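Local coordinates for protein Abbfa_003403 (Acinetobacter baumannii, PDB 4ZXH) that is a four-domain nonribosomal peptide synthetase that probably activates an amino acid, carries it on phosphopantetheine, condenses it with an acyl partner and releases the product, at residues Q793-L803 with L837-R848; P1168-D1176 with A1249-P1257. All coordinates share one frame; numbering follows the deposited sequence. Where two conformers were deposited one is given.

Contact 1: residues Q793-L803 with L837-R848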
loop_
_atom_site.group_PDB
_atom_site.type_symbol
_atom_site.label_atom_id
_atom_site.label_comp_id
_atom_site.label_asym_id
_atom_site.label_seq_id
_atom_site.Cartn_x
_atom_site.Cartn_y
_atom_site.Cartn_z
ATOM N N GLN A 793 -17.975 20.224 24.726
ATOM C CA GLN A 793 -16.522 20.227 24.687
ATOM C C GLN A 793 -16.018 18.869 24.244
ATOM O O GLN A 793 -16.549 17.829 24.650
ATOM C CB GLN A 793 -15.926 20.614 26.040
ATOM C CG GLN A 793 -16.467 21.931 26.593
ATOM C CD GLN A 793 -17.712 21.733 27.434
ATOM O OE1 GLN A 793 -17.733 20.888 28.337
ATOM N NE2 GLN A 793 -18.769 22.487 27.125
ATOM N N LEU A 794 -15.004 18.886 23.388
ATOM C CA LEU A 794 -14.407 17.659 22.905
ATOM C C LEU A 794 -13.015 17.509 23.497
ATOM O O LEU A 794 -12.248 18.465 23.526
ATOM C CB LEU A 794 -14.353 17.658 21.378
ATOM C CG LEU A 794 -15.683 17.996 20.705
ATOM C CD1 LEU A 794 -15.579 17.824 19.203
ATOM C CD2 LEU A 794 -16.782 17.137 21.265
ATOM N N TYR A 795 -12.713 16.310 23.987
ATOM C CA TYR A 795 -11.422 16.005 24.593
ATOM C C TYR A 795 -10.888 14.695 24.011
ATOM O O TYR A 795 -11.658 13.755 23.796
ATOM C CB TYR A 795 -11.535 15.890 26.121
ATOM C CG TYR A 795 -12.169 17.071 26.833
ATOM C CD1 TYR A 795 -11.431 18.213 27.150
ATOM C CD2 TYR A 795 -13.496 17.031 27.234
ATOM C CE1 TYR A 795 -12.018 19.295 27.825
ATOM C CE2 TYR A 795 -14.086 18.098 27.905
ATOM C CZ TYR A 795 -13.348 19.227 28.194
ATOM O OH TYR A 795 -13.958 20.279 28.855
ATOM N N VAL A 796 -9.581 14.619 23.756
ATOM C CA VAL A 796 -8.983 13.370 23.286
ATOM C C VAL A 796 -8.034 12.814 24.339
ATOM O O VAL A 796 -6.996 13.404 24.614
ATOM C CB VAL A 796 -8.236 13.554 21.947
ATOM C CG1 VAL A 796 -7.742 12.212 21.423
ATOM C CG2 VAL A 796 -9.144 14.211 20.914
ATOM N N LEU A 797 -8.394 11.671 24.920
ATOM C CA LEU A 797 -7.665 11.118 26.058
ATOM C C LEU A 797 -6.978 9.781 25.787
ATOM O O LEU A 797 -7.369 9.026 24.891
ATOM C CB LEU A 797 -8.616 10.959 27.235
ATOM C CG LEU A 797 -9.388 12.225 27.605
ATOM C CD1 LEU A 797 -10.187 11.997 28.866
ATOM C CD2 LEU A 797 -8.454 13.416 27.778
ATOM N N ASP A 798 -5.943 9.485 26.568
ATOM C CA ASP A 798 -5.304 8.183 26.467
ATOM C C ASP A 798 -5.996 7.220 27.420
ATOM O O ASP A 798 -7.062 7.523 27.948
ATOM C CB ASP A 798 -3.788 8.267 26.735
ATOM C CG ASP A 798 -3.431 8.850 28.114
ATOM O OD1 ASP A 798 -4.277 8.856 29.027
ATOM O OD2 ASP A 798 -2.275 9.302 28.289
ATOM N N GLU A 799 -5.389 6.062 27.643
ATOM C CA GLU A 799 -5.950 5.059 28.544
ATOM C C GLU A 799 -5.814 5.427 30.034
ATOM O O GLU A 799 -6.434 4.792 30.887
ATOM C CB GLU A 799 -5.298 3.703 28.261
ATOM C CG GLU A 799 -5.409 3.278 26.790
ATOM C CD GLU A 799 -4.571 2.052 26.448
ATOM O OE1 GLU A 799 -3.834 1.555 27.331
ATOM O OE2 GLU A 799 -4.639 1.591 25.287
ATOM N N GLN A 800 -5.010 6.443 30.350
ATOM C CA GLN A 800 -4.934 6.952 31.719
ATOM C C GLN A 800 -5.773 8.214 31.882
ATOM O O GLN A 800 -5.766 8.839 32.934
ATOM C CB GLN A 800 -3.487 7.237 32.119
ATOM C CG GLN A 800 -2.731 6.011 32.588
ATOM C CD GLN A 800 -2.727 4.902 31.555
ATOM O OE1 GLN A 800 -2.004 4.969 30.552
ATOM N NE2 GLN A 800 -3.552 3.881 31.783
ATOM N N GLN A 801 -6.499 8.570 30.823
ATOM C CA GLN A 801 -7.357 9.756 30.777
ATOM C C GLN A 801 -6.581 11.072 30.927
ATOM O O GLN A 801 -7.025 11.985 31.614
ATOM C CB GLN A 801 -8.454 9.668 31.842
ATOM C CG GLN A 801 -9.600 8.719 31.496
ATOM C CD GLN A 801 -9.222 7.256 31.640
ATOM O OE1 GLN A 801 -8.729 6.832 32.686
ATOM N NE2 GLN A 801 -9.426 6.480 30.575
ATOM N N ARG A 802 -5.421 11.154 30.279
ATOM C CA ARG A 802 -4.687 12.409 30.141
ATOM C C ARG A 802 -4.880 12.978 28.732
ATOM O O ARG A 802 -5.111 12.231 27.785
ATOM C CB ARG A 802 -3.203 12.197 30.409
ATOM C CG ARG A 802 -2.854 11.834 31.836
ATOM C CD ARG A 802 -1.369 11.487 31.943
ATOM N NE ARG A 802 -1.021 10.414 31.013
ATOM C CZ ARG A 802 0.145 9.781 30.988
ATOM N NH1 ARG A 802 1.102 10.098 31.850
ATOM N NH2 ARG A 802 0.350 8.820 30.099
ATOM N N LEU A 803 -4.777 14.295 28.594
ATOM C CA LEU A 803 -4.893 14.953 27.296
ATOM C C LEU A 803 -3.714 14.626 26.373
ATOM O O LEU A 803 -2.562 14.958 26.677
ATOM C CB LEU A 803 -4.992 16.462 27.488
ATOM C CG LEU A 803 -6.224 16.972 28.223
ATOM C CD1 LEU A 803 -5.975 18.374 28.722
ATOM C CD2 LEU A 803 -7.429 16.935 27.309
ATOM N N LEU A 837 -13.590 13.705 35.638
ATOM C CA LEU A 837 -12.259 13.135 35.709
ATOM C C LEU A 837 -11.315 14.045 36.488
ATOM O O LEU A 837 -11.380 15.268 36.357
ATOM C CB LEU A 837 -11.733 12.879 34.302
ATOM C CG LEU A 837 -12.524 11.844 33.496
ATOM C CD1 LEU A 837 -12.048 11.798 32.039
ATOM C CD2 LEU A 837 -12.406 10.479 34.146
ATOM N N PRO A 838 -10.443 13.452 37.322
ATOM C CA PRO A 838 -9.481 14.222 38.128
ATOM C C PRO A 838 -8.527 15.023 37.259
ATOM O O PRO A 838 -8.106 16.111 37.635
ATOM C CB PRO A 838 -8.730 13.145 38.910
ATOM C CG PRO A 838 -9.696 12.003 38.979
ATOM C CD PRO A 838 -10.408 12.018 37.651
ATOM N N SER A 839 -8.216 14.484 36.089
ATOM C CA SER A 839 -7.300 15.120 35.152
ATOM C C SER A 839 -7.958 16.259 34.371
ATOM O O SER A 839 -7.313 16.910 33.548
ATOM C CB SER A 839 -6.760 14.070 34.190
ATOM O OG SER A 839 -7.785 13.126 33.907
ATOM N N LEU A 840 -9.248 16.476 34.617
ATOM C CA LEU A 840 -9.996 17.579 34.009
ATOM C C LEU A 840 -10.974 18.166 35.027
ATOM O O LEU A 840 -12.187 18.182 34.805
ATOM C CB LEU A 840 -10.751 17.111 32.754
ATOM C CG LEU A 840 -9.969 16.936 31.451
ATOM C CD1 LEU A 840 -10.889 16.453 30.334
ATOM C CD2 LEU A 840 -9.274 18.229 31.047
ATOM N N PRO A 841 -10.446 18.678 36.142
ATOM C CA PRO A 841 -11.288 18.963 37.313
ATOM C C PRO A 841 -12.287 20.092 37.072
ATOM O O PRO A 841 -13.180 20.286 37.890
ATOM C CB PRO A 841 -10.267 19.355 38.382
ATOM C CG PRO A 841 -9.165 19.988 37.605
ATOM C CD PRO A 841 -9.095 19.243 36.283
ATOM N N ASN A 842 -12.141 20.813 35.963
ATOM C CA ASN A 842 -13.007 21.949 35.666
ATOM C C ASN A 842 -13.945 21.693 34.498
ATOM O O ASN A 842 -14.693 22.581 34.092
ATOM C CB ASN A 842 -12.166 23.194 35.380
ATOM C CG ASN A 842 -11.580 23.799 36.641
ATOM O OD1 ASN A 842 -12.129 23.636 37.736
ATOM N ND2 ASN A 842 -10.463 24.499 36.498
ATOM N N ALA A 843 -13.910 20.470 33.974
ATOM C CA ALA A 843 -14.620 20.131 32.746
ATOM C C ALA A 843 -16.007 19.537 33.000
ATOM O O ALA A 843 -16.734 19.213 32.056
ATOM C CB ALA A 843 -13.787 19.171 31.924
ATOM N N GLY A 844 -16.362 19.395 34.275
ATOM C CA GLY A 844 -17.641 18.844 34.663
ATOM C C GLY A 844 -17.831 17.397 34.259
ATOM O O GLY A 844 -16.872 16.669 33.989
ATOM N N ARG A 845 -19.092 16.984 34.229
ATOM C CA ARG A 845 -19.464 15.640 33.836
ATOM C C ARG A 845 -19.132 15.407 32.357
ATOM O O ARG A 845 -19.359 16.284 31.516
ATOM C CB ARG A 845 -20.952 15.430 34.115
ATOM C CG ARG A 845 -21.434 13.990 34.100
ATOM C CD ARG A 845 -22.803 13.931 34.739
ATOM N NE ARG A 845 -23.423 12.612 34.715
ATOM C CZ ARG A 845 -24.452 12.292 33.937
ATOM N NH1 ARG A 845 -24.982 13.199 33.116
ATOM N NH2 ARG A 845 -24.966 11.070 33.993
ATOM N N LEU A 846 -18.573 14.234 32.058
ATOM C CA LEU A 846 -18.163 13.878 30.699
ATOM C C LEU A 846 -18.660 12.502 30.294
ATOM O O LEU A 846 -18.933 11.648 31.138
ATOM C CB LEU A 846 -16.643 13.889 30.548
ATOM C CG LEU A 846 -15.802 15.074 30.988
ATOM C CD1 LEU A 846 -14.331 14.739 30.765
ATOM C CD2 LEU A 846 -16.207 16.294 30.203
ATOM N N TYR A 847 -18.754 12.286 28.987
ATOM C CA TYR A 847 -19.198 11.011 28.458
ATOM C C TYR A 847 -18.106 10.347 27.648
ATOM O O TYR A 847 -17.463 10.974 26.804
ATOM C CB TYR A 847 -20.458 11.167 27.597
ATOM C CG TYR A 847 -20.766 9.900 26.818
ATOM C CD1 TYR A 847 -21.238 8.754 27.466
ATOM C CD2 TYR A 847 -20.555 9.835 25.446
ATOM C CE1 TYR A 847 -21.500 7.581 26.756
ATOM C CE2 TYR A 847 -20.814 8.672 24.735
ATOM C CZ TYR A 847 -21.290 7.552 25.392
ATOM O OH TYR A 847 -21.542 6.414 24.675
ATOM N N ARG A 848 -17.917 9.061 27.912
ATOM C CA ARG A 848 -16.885 8.243 27.285
ATOM C C ARG A 848 -17.434 7.522 26.040
ATOM O O ARG A 848 -18.271 6.603 26.140
ATOM C CB ARG A 848 -16.367 7.253 28.323
ATOM C CG ARG A 848 -15.384 6.270 27.824
ATOM C CD ARG A 848 -14.890 5.380 28.938
ATOM N NE ARG A 848 -13.579 4.859 28.582
ATOM C CZ ARG A 848 -12.742 4.314 29.448
ATOM N NH1 ARG A 848 -13.103 4.209 30.720
ATOM N NH2 ARG A 848 -11.559 3.874 29.038
#
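Leu840 lays one methyl on the aromatic ring of Tyr795. Its CD1 sits 3.8 Å from the Tyr795 ring centroid, 15° off the normal, in a CH-pi contact over one face. The phenol is reached obliquely by two more groups: Ala843 CB lies beside the hydroxyl end, and Leu846 CD2 comes within 3.6 Å of Tyr795 CE2, its side chain crossing the ring at about a right angle. With CG anti to the carbonyl carbon (chi1 -54°), Tyr795 sends its ring toward residues 840-846. Further along the strand of Tyr795, Leu797 meets Leu837 tip to tip, CD1 to CD1 at 3.7 Å. The other branch of Leu840, CD2, reaches Leu803 CD1.

These residues belong to the adenylation domain, in an antiparallel sheet where strand 809-816 runs between 792-797 and 846-855. From that middle strand Trp813 touches Leu797, Gln801, Leu837 and Arg848.

The polar contacts gather at the turn after Leu797. Ser839 OG donates to Gln801 O at 2.7 Å, tilted from the carbonyl plane. Gln801 bends at chi2 and places NE2 over one face of the Arg848 guanidinium, 3.7 Å from Arg848 NH2; this is packing without a hydrogen bond, and Arg848 NE forms its salt bridge with Glu811. Residues 798-801 make a type I beta turn, and Asp798 OD1 adds an Asx turn by accepting from Gln800 N; Arg802 N reaches the same oxygen from the opposite face of the carboxylate. Asp798 OD2 lies near the guanidinium plane of Arg802, whose NE (3.2 Å) and NH2 grip it side-on in a salt bridge.

Contact 2: residues P1168-D1176 with A1249-P1257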
loop_
_atom_site.group_PDB
_atom_site.type_symbol
_atom_site.label_atom_id
_atom_site.label_comp_id
_atom_site.label_asym_id
_atom_site.label_seq_id
_atom_site.Cartn_x
_atom_site.Cartn_y
_atom_site.Cartn_z
ATOM N N PRO A 1168 9.323 -42.298 -38.885
ATOM C CA PRO A 1168 8.810 -41.623 -40.087
ATOM C C PRO A 1168 8.638 -42.590 -41.262
ATOM O O PRO A 1168 9.428 -42.591 -42.203
ATOM C CB PRO A 1168 9.883 -40.577 -40.378
ATOM C CG PRO A 1168 11.129 -41.162 -39.839
ATOM C CD PRO A 1168 10.731 -41.948 -38.616
ATOM N N ILE A 1169 7.610 -43.423 -41.190
ATOM C CA ILE A 1169 7.299 -44.354 -42.261
ATOM C C ILE A 1169 5.797 -44.234 -42.546
ATOM O O ILE A 1169 5.038 -43.806 -41.682
ATOM C CB ILE A 1169 7.708 -45.803 -41.889
ATOM C CG1 ILE A 1169 6.871 -46.331 -40.708
ATOM C CG2 ILE A 1169 9.217 -45.880 -41.590
ATOM C CD1 ILE A 1169 7.049 -47.824 -40.451
ATOM N N PRO A 1170 5.370 -44.563 -43.769
ATOM C CA PRO A 1170 3.965 -44.439 -44.193
ATOM C C PRO A 1170 2.890 -45.018 -43.253
ATOM O O PRO A 1170 1.898 -44.324 -43.028
ATOM C CB PRO A 1170 3.963 -45.184 -45.534
ATOM C CG PRO A 1170 5.296 -44.870 -46.107
ATOM C CD PRO A 1170 6.249 -44.876 -44.913
ATOM N N GLU A 1171 3.063 -46.238 -42.735
ATOM C CA GLU A 1171 2.125 -46.833 -41.765
ATOM C C GLU A 1171 1.742 -45.889 -40.611
ATOM O O GLU A 1171 0.651 -45.981 -40.048
ATOM C CB GLU A 1171 2.715 -48.092 -41.125
ATOM C CG GLU A 1171 3.046 -49.267 -42.009
ATOM C CD GLU A 1171 4.455 -49.219 -42.602
ATOM O OE1 GLU A 1171 4.950 -48.119 -42.959
ATOM O OE2 GLU A 1171 5.082 -50.300 -42.673
ATOM N N ASN A 1172 2.662 -45.009 -40.236
ATOM C CA ASN A 1172 2.522 -44.224 -39.014
ATOM C C ASN A 1172 1.922 -42.850 -39.208
ATOM O O ASN A 1172 1.743 -42.097 -38.236
ATOM C CB ASN A 1172 3.879 -44.050 -38.339
ATOM C CG ASN A 1172 4.428 -45.334 -37.812
ATOM O OD1 ASN A 1172 3.728 -46.354 -37.754
ATOM N ND2 ASN A 1172 5.688 -45.298 -37.396
ATOM N N VAL A 1173 1.646 -42.510 -40.459
ATOM C CA VAL A 1173 1.078 -41.216 -40.779
ATOM C C VAL A 1173 -0.371 -41.268 -40.332
ATOM O O VAL A 1173 -1.062 -42.271 -40.557
ATOM C CB VAL A 1173 1.206 -40.884 -42.304
ATOM C CG1 VAL A 1173 0.760 -39.463 -42.600
ATOM C CG2 VAL A 1173 2.629 -41.082 -42.755
ATOM N N PRO A 1174 -0.823 -40.207 -39.657
ATOM C CA PRO A 1174 -2.205 -40.107 -39.163
ATOM C C PRO A 1174 -3.223 -40.180 -40.289
ATOM O O PRO A 1174 -2.915 -39.740 -41.383
ATOM C CB PRO A 1174 -2.242 -38.727 -38.484
ATOM C CG PRO A 1174 -0.817 -38.461 -38.085
ATOM C CD PRO A 1174 0.029 -39.104 -39.180
ATOM N N GLU A 1175 -4.399 -40.742 -40.024
ATOM C CA GLU A 1175 -5.548 -40.668 -40.925
ATOM C C GLU A 1175 -5.777 -39.278 -41.508
ATOM O O GLU A 1175 -5.350 -38.262 -40.942
ATOM C CB GLU A 1175 -6.819 -41.073 -40.192
ATOM C CG GLU A 1175 -7.077 -42.558 -40.067
ATOM C CD GLU A 1175 -7.995 -42.860 -38.887
ATOM O OE1 GLU A 1175 -8.596 -41.901 -38.339
ATOM O OE2 GLU A 1175 -8.115 -44.051 -38.511
ATOM N N ASP A 1176 -6.483 -39.233 -42.629
ATOM C CA ASP A 1176 -6.857 -37.960 -43.229
ATOM C C ASP A 1176 -7.880 -37.272 -42.343
ATOM O O ASP A 1176 -8.753 -37.923 -41.767
ATOM C CB ASP A 1176 -7.399 -38.151 -44.648
ATOM C CG ASP A 1176 -6.295 -38.278 -45.677
ATOM O OD1 ASP A 1176 -5.171 -37.786 -45.412
ATOM O OD2 ASP A 1176 -6.546 -38.878 -46.745
ATOM N N ALA A 1249 4.569 -31.502 -42.331
ATOM C CA ALA A 1249 5.965 -31.898 -42.386
ATOM C C ALA A 1249 6.072 -33.395 -42.141
ATOM O O ALA A 1249 6.741 -34.113 -42.894
ATOM C CB ALA A 1249 6.789 -31.128 -41.382
ATOM N N LEU A 1250 5.392 -33.861 -41.095
ATOM C CA LEU A 1250 5.329 -35.289 -40.800
ATOM C C LEU A 1250 4.811 -36.070 -42.003
ATOM O O LEU A 1250 5.393 -37.084 -42.402
ATOM C CB LEU A 1250 4.431 -35.558 -39.591
ATOM C CG LEU A 1250 4.362 -37.026 -39.167
ATOM C CD1 LEU A 1250 5.792 -37.526 -38.979
ATOM C CD2 LEU A 1250 3.587 -37.183 -37.869
ATOM N N GLN A 1251 3.723 -35.555 -42.571
ATOM C CA GLN A 1251 2.997 -36.164 -43.664
ATOM C C GLN A 1251 3.854 -36.350 -44.907
ATOM O O GLN A 1251 3.544 -37.185 -45.747
ATOM C CB GLN A 1251 1.787 -35.299 -43.990
ATOM C CG GLN A 1251 0.637 -36.012 -44.641
ATOM C CD GLN A 1251 -0.663 -35.246 -44.453
ATOM O OE1 GLN A 1251 -0.761 -34.382 -43.570
ATOM N NE2 GLN A 1251 -1.666 -35.546 -45.290
ATOM N N THR A 1252 4.937 -35.582 -45.021
ATOM C CA THR A 1252 5.776 -35.631 -46.224
ATOM C C THR A 1252 7.253 -36.008 -45.974
ATOM O O THR A 1252 8.125 -35.698 -46.793
ATOM C CB THR A 1252 5.740 -34.273 -46.962
ATOM O OG1 THR A 1252 6.210 -33.242 -46.091
ATOM C CG2 THR A 1252 4.315 -33.934 -47.407
ATOM N N TYR A 1253 7.529 -36.690 -44.863
ATOM C CA TYR A 1253 8.892 -37.078 -44.499
ATOM C C TYR A 1253 9.091 -38.599 -44.490
ATOM O O TYR A 1253 8.596 -39.280 -43.591
ATOM C CB TYR A 1253 9.252 -36.497 -43.126
ATOM C CG TYR A 1253 10.679 -36.784 -42.727
ATOM C CD1 TYR A 1253 11.724 -36.422 -43.558
ATOM C CD2 TYR A 1253 10.986 -37.404 -41.517
ATOM C CE1 TYR A 1253 13.038 -36.676 -43.220
ATOM C CE2 TYR A 1253 12.314 -37.666 -41.166
ATOM C CZ TYR A 1253 13.336 -37.295 -42.036
ATOM O OH TYR A 1253 14.660 -37.529 -41.739
ATOM N N PHE A 1254 9.807 -39.140 -45.478
ATOM C CA PHE A 1254 10.037 -40.590 -45.530
ATOM C C PHE A 1254 11.470 -40.941 -45.918
ATOM O O PHE A 1254 11.745 -41.301 -47.063
ATOM C CB PHE A 1254 9.024 -41.229 -46.475
ATOM C CG PHE A 1254 7.623 -40.859 -46.140
ATOM C CD1 PHE A 1254 7.000 -41.410 -45.021
ATOM C CD2 PHE A 1254 6.953 -39.891 -46.874
ATOM C CE1 PHE A 1254 5.718 -41.034 -44.664
ATOM C CE2 PHE A 1254 5.670 -39.504 -46.526
ATOM C CZ PHE A 1254 5.048 -40.074 -45.416
ATOM N N PRO A 1255 12.393 -40.845 -44.941
ATOM C CA PRO A 1255 13.834 -40.999 -45.172
ATOM C C PRO A 1255 14.220 -42.447 -45.395
ATOM O O PRO A 1255 13.664 -43.327 -44.745
ATOM C CB PRO A 1255 14.455 -40.468 -43.879
ATOM C CG PRO A 1255 13.426 -40.745 -42.834
ATOM C CD PRO A 1255 12.090 -40.581 -43.517
ATOM N N GLU A 1256 15.148 -42.683 -46.315
ATOM C CA GLU A 1256 15.707 -44.014 -46.524
ATOM C C GLU A 1256 16.470 -44.442 -45.269
ATOM O O GLU A 1256 16.894 -43.595 -44.476
ATOM C CB GLU A 1256 16.611 -44.043 -47.771
ATOM C CG GLU A 1256 15.873 -43.849 -49.111
ATOM C CD GLU A 1256 15.652 -42.381 -49.487
ATOM O OE1 GLU A 1256 16.038 -41.495 -48.694
ATOM O OE2 GLU A 1256 15.087 -42.113 -50.577
ATOM N N PRO A 1257 16.613 -45.760 -45.060
ATOM C CA PRO A 1257 17.270 -46.243 -43.839
ATOM C C PRO A 1257 18.695 -45.722 -43.666
ATOM O O PRO A 1257 19.435 -45.619 -44.636
ATOM C CB PRO A 1257 17.261 -47.761 -44.022
ATOM C CG PRO A 1257 16.047 -48.019 -44.874
ATOM C CD PRO A 1257 16.018 -46.862 -45.840
#
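Ile1169 O accepts a backbone hydrogen bond from Asn1172 N at 3.0 Å, starting the short 3-10 segment 1170-1172, and the carbonyl carbon of Ile1169 sits at the edge of the Phe1254 ring. Asn1172 also pins the turn with its side chain, ND2 donating to Ala1167 O and to Leu1278 O. This is the thioesterase domain, an alpha/beta hydrolase fold: residues 1168-1176 follow strand 1157-1163 of the central sheet, and 1249-1257 lead from the end of helix 1233-1251 toward the next strand, 1262-1267.

No hydrogen bond crosses between the two segments; they are joined by apolar side chains, four of them prolines. Pro1168 packs on Tyr1253, its CB 3.5 Å from Tyr1253 CD2 in an oblique approach. Its CG meets Pro1255 CG at 3.8 Å, the two side chains crossing at about a right angle. Pro1255 CD in turn lies over the centre of the Tyr1253 ring, and the hydroxyl of that tyrosine bonds Glu1145 on helix 1138-1152, which fixes the far end of the ring.

Phe1254 points its CD1-CE1 side at the first segment. Pro1170 CD approaches CD1 obliquely at 3.5 Å, whereas Val1173 CG2 lies in the ring plane, 3.6 Å from Phe1254 CE1. Val1173 divides its methyls: CG1, anti to the backbone N (chi1 -173°), turns to Gln1251 CG. Beyond it the contact thins. The Leu1250 side chain comes close to, but makes no contact with, the Cys-His-Asp residues that probably form the catalytic triad, and its CD2 is 4.3 Å from Pro1174 CD.

Followed from the N terminus, the chain reaches contact 1 first. There 793-803 and 837-848 close a loop of 33 residues that includes strand 809-816 and helix 827-833, tying one strand of the adenylation-domain sheet to the loop that leads into another. The chain then runs on through the small adenylation subdomain, the carrier domain and the first strands of the thioesterase sheet before contact 2 opens. Residues 1168-1176 and 1249-1257 close a longer loop of 72 residues, largely helical, inserted between two neighbouring parallel strands of the thioesterase sheet. The loops are in series, neither nesting nor crossing. The centres of contact 1 and contact 2 lie about 93 Å apart, on opposite sides of the chain's centre.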